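Putative capsular polysaccharide biosynthesis protein (Streptococcus pneumoniae serotype 4, PDB 6EWJ) binds pyridoxal 5'-phosphate and probably acts as a sugar aminotransferase in pneumococcal teichoic acid biosynthesis. Local coordinates at residues D156-T159 against W164-A167. Residues are numbered along the deposited sequence; the frame is centred on the assembly and turned at random.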
ATOM      1  N   ASP A 156     -18.100  21.395  23.700  1.00 56.92           N
ATOM      2  CA  ASP A 156     -17.430  21.562  25.003  1.00 59.01           C
ATOM      3  C   ASP A 156     -16.751  20.298  25.568  1.00 58.55           C
ATOM      4  O   ASP A 156     -15.896  20.414  26.451  1.00 59.83           O
ATOM      5  CB  ASP A 156     -18.392  22.141  26.045  1.00 60.86           C
ATOM      6  CG  ASP A 156     -18.856  23.554  25.706  1.00 62.72           C
ATOM      7  OD1 ASP A 156     -18.266  24.206  24.813  1.00 62.00           O
ATOM      8  OD2 ASP A 156     -19.826  24.021  26.353  1.00 63.66           O
ATOM      9  N   PHE A 157     -17.126  19.112  25.077  1.00 56.27           N
ATOM     10  CA  PHE A 157     -16.395  17.876  25.399  1.00 54.84           C
ATOM     11  C   PHE A 157     -15.014  17.821  24.714  1.00 53.66           C
ATOM     12  O   PHE A 157     -14.151  17.070  25.145  1.00 53.24           O
ATOM     13  CB  PHE A 157     -17.197  16.627  24.994  1.00 53.62           C
ATOM     14  CG  PHE A 157     -18.281  16.235  25.967  1.00 53.70           C
ATOM     15  CD1 PHE A 157     -19.348  17.087  26.239  1.00 55.69           C
ATOM     16  CD2 PHE A 157     -18.253  14.984  26.597  1.00 53.38           C
ATOM     17  CE1 PHE A 157     -20.346  16.711  27.140  1.00 56.55           C
ATOM     18  CE2 PHE A 157     -19.254  14.596  27.474  1.00 53.57           C
ATOM     19  CZ  PHE A 157     -20.299  15.459  27.747  1.00 55.58           C
ATOM     20  N   PHE A 158     -14.810  18.588  23.646  1.00 52.29           N
ATOM     21  CA  PHE A 158     -13.607  18.452  22.828  1.00 50.96           C
ATOM     22  C   PHE A 158     -12.406  19.169  23.423  1.00 51.41           C
ATOM     23  O   PHE A 158     -12.523  20.288  23.894  1.00 52.93           O
ATOM     24  CB  PHE A 158     -13.860  18.993  21.422  1.00 50.41           C
ATOM     25  CG  PHE A 158     -12.809  18.616  20.442  1.00 49.21           C
ATOM     26  CD1 PHE A 158     -12.803  17.339  19.877  1.00 47.98           C
ATOM     27  CD2 PHE A 158     -11.816  19.520  20.070  1.00 49.55           C
ATOM     28  CE1 PHE A 158     -11.835  16.978  18.964  1.00 46.82           C
ATOM     29  CE2 PHE A 158     -10.848  19.155  19.149  1.00 48.11           C
ATOM     30  CZ  PHE A 158     -10.858  17.889  18.598  1.00 46.84           C
ATOM     31  N   THR A 159     -11.248  18.520  23.358  1.00 50.26           N
ATOM     32  CA  THR A 159      -9.982  19.126  23.752  1.00 50.52           C
ATOM     33  C   THR A 159      -8.984  18.751  22.675  1.00 48.64           C
ATOM     34  O   THR A 159      -8.551  17.606  22.608  1.00 46.60           O
ATOM     35  CB  THR A 159      -9.500  18.655  25.134  1.00 51.50           C
ATOM     36  OG1 THR A 159     -10.335  19.229  26.149  1.00 53.16           O
ATOM     37  CG2 THR A 159      -8.043  19.080  25.403  1.00 52.50           C
ATOM     38  N   TRP A 164      -4.100  19.919  13.541  1.00 39.01           N
ATOM     39  CA  TRP A 164      -5.357  19.915  12.807  1.00 38.83           C
ATOM     40  C   TRP A 164      -6.567  19.812  13.728  1.00 37.98           C
ATOM     41  O   TRP A 164      -7.596  20.425  13.456  1.00 38.92           O
ATOM     42  CB  TRP A 164      -5.364  18.833  11.729  1.00 37.72           C
ATOM     43  CG  TRP A 164      -4.405  19.114  10.633  1.00 38.21           C
ATOM     44  CD1 TRP A 164      -3.314  18.367  10.293  1.00 37.90           C
ATOM     45  CD2 TRP A 164      -4.407  20.251   9.749  1.00 39.39           C
ATOM     46  NE1 TRP A 164      -2.639  18.960   9.250  1.00 38.47           N
ATOM     47  CE2 TRP A 164      -3.285  20.120   8.901  1.00 39.04           C
ATOM     48  CE3 TRP A 164      -5.241  21.371   9.601  1.00 40.26           C
ATOM     49  CZ2 TRP A 164      -2.995  21.050   7.889  1.00 39.38           C
ATOM     50  CZ3 TRP A 164      -4.950  22.297   8.606  1.00 40.77           C
ATOM     51  CH2 TRP A 164      -3.830  22.125   7.758  1.00 40.38           C
ATOM     52  N   GLN A 165      -6.438  19.114  14.852  1.00 37.30           N
ATOM     53  CA  GLN A 165      -7.544  19.080  15.833  1.00 37.21           C
ATOM     54  C   GLN A 165      -7.845  20.453  16.425  1.00 38.69           C
ATOM     55  O   GLN A 165      -9.004  20.763  16.713  1.00 38.49           O
ATOM     56  CB  GLN A 165      -7.260  18.107  16.976  1.00 36.44           C
ATOM     57  CG  GLN A 165      -7.264  16.642  16.562  1.00 34.85           C
ATOM     58  CD  GLN A 165      -6.696  15.756  17.665  1.00 34.20           C
ATOM     59  OE1 GLN A 165      -6.865  16.036  18.853  1.00 34.08           O
ATOM     60  NE2 GLN A 165      -5.968  14.720  17.274  1.00 33.33           N
ATOM     61  N   LYS A 166      -6.791  21.231  16.678  1.00 40.17           N
ATOM     62  CA  LYS A 166      -6.967  22.619  17.133  1.00 42.22           C
ATOM     63  C   LYS A 166      -7.657  23.475  16.101  1.00 40.93           C
ATOM     64  O   LYS A 166      -8.436  24.333  16.469  1.00 41.51           O
ATOM     65  CB  LYS A 166      -5.680  23.277  17.633  1.00 44.42           C
ATOM     66  CG  LYS A 166      -5.905  24.350  18.681  1.00 47.81           C
ATOM     67  CD  LYS A 166      -4.658  24.795  19.468  1.00 50.29           C
ATOM     68  CE  LYS A 166      -3.583  23.737  19.785  1.00 49.96           C
ATOM     69  NZ  LYS A 166      -2.529  23.642  18.735  1.00 49.58           N
ATOM     70  N   ALA A 167      -7.361  23.243  14.821  1.00 38.82           N
ATOM     71  CA  ALA A 167      -7.921  24.054  13.719  1.00 38.73           C
ATOM     72  C   ALA A 167      -9.464  23.951  13.694  1.00 37.60           C
ATOM     73  O   ALA A 167     -10.192  24.942  13.626  1.00 38.85           O
ATOM     74  CB  ALA A 167      -7.298  23.605  12.388  1.00 37.33           C
TER
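The F158 ring meets Q165 edge-on, along its CE2/CZ rim. Near the ring plane there sits the carbonyl oxygen of Q165, with F158 CE2 3.5 Å from Q165 O, consistent with a weak C-H···O contact between the polarised ring edge and a backbone acceptor. The neighbouring rim atom takes the start of the side chain, F158 CZ lying 4.0 Å from Q165 CB. A face of the ring is engaged by its cation-pi partner K130, of strand 129-132. With CG of F158 anti to the backbone N (chi1 -167°), the ring reaches out from the loop to the helix and touches it with its far edge, while the two backbones stay well apart: the closest pair of CA atoms, those of T159 and K166, is 8.1 Å apart.

The flat end of Q165 does not stack on the phenyl group. The two side chains run roughly at right angles, and the amide plane is turned 72° from the ring. Beyond CG the glutamine chain is extended, which carries its buried amide alongside the CZ edge, toward other partners: OE1 accepts from the backbone N of S161, in the link just before the helix, and NE2 donates to the carbonyl of L75, farther off in the chain. Both ends of the amide are thus held, which should fix its flip. K130 also makes a weak bond to Q165 OE1.

T159 adds little, its CB turned away from the helix, and the interface is small, 105 Å² in all. The arrangement is a local loop-to-helix packing: F158, in the link after helix 144-153, packs against the next helix, 163-168, which leads into strand 172-177 of the mixed central sheet of this PLP-dependent aminotransferase fold, away from the cofactor site.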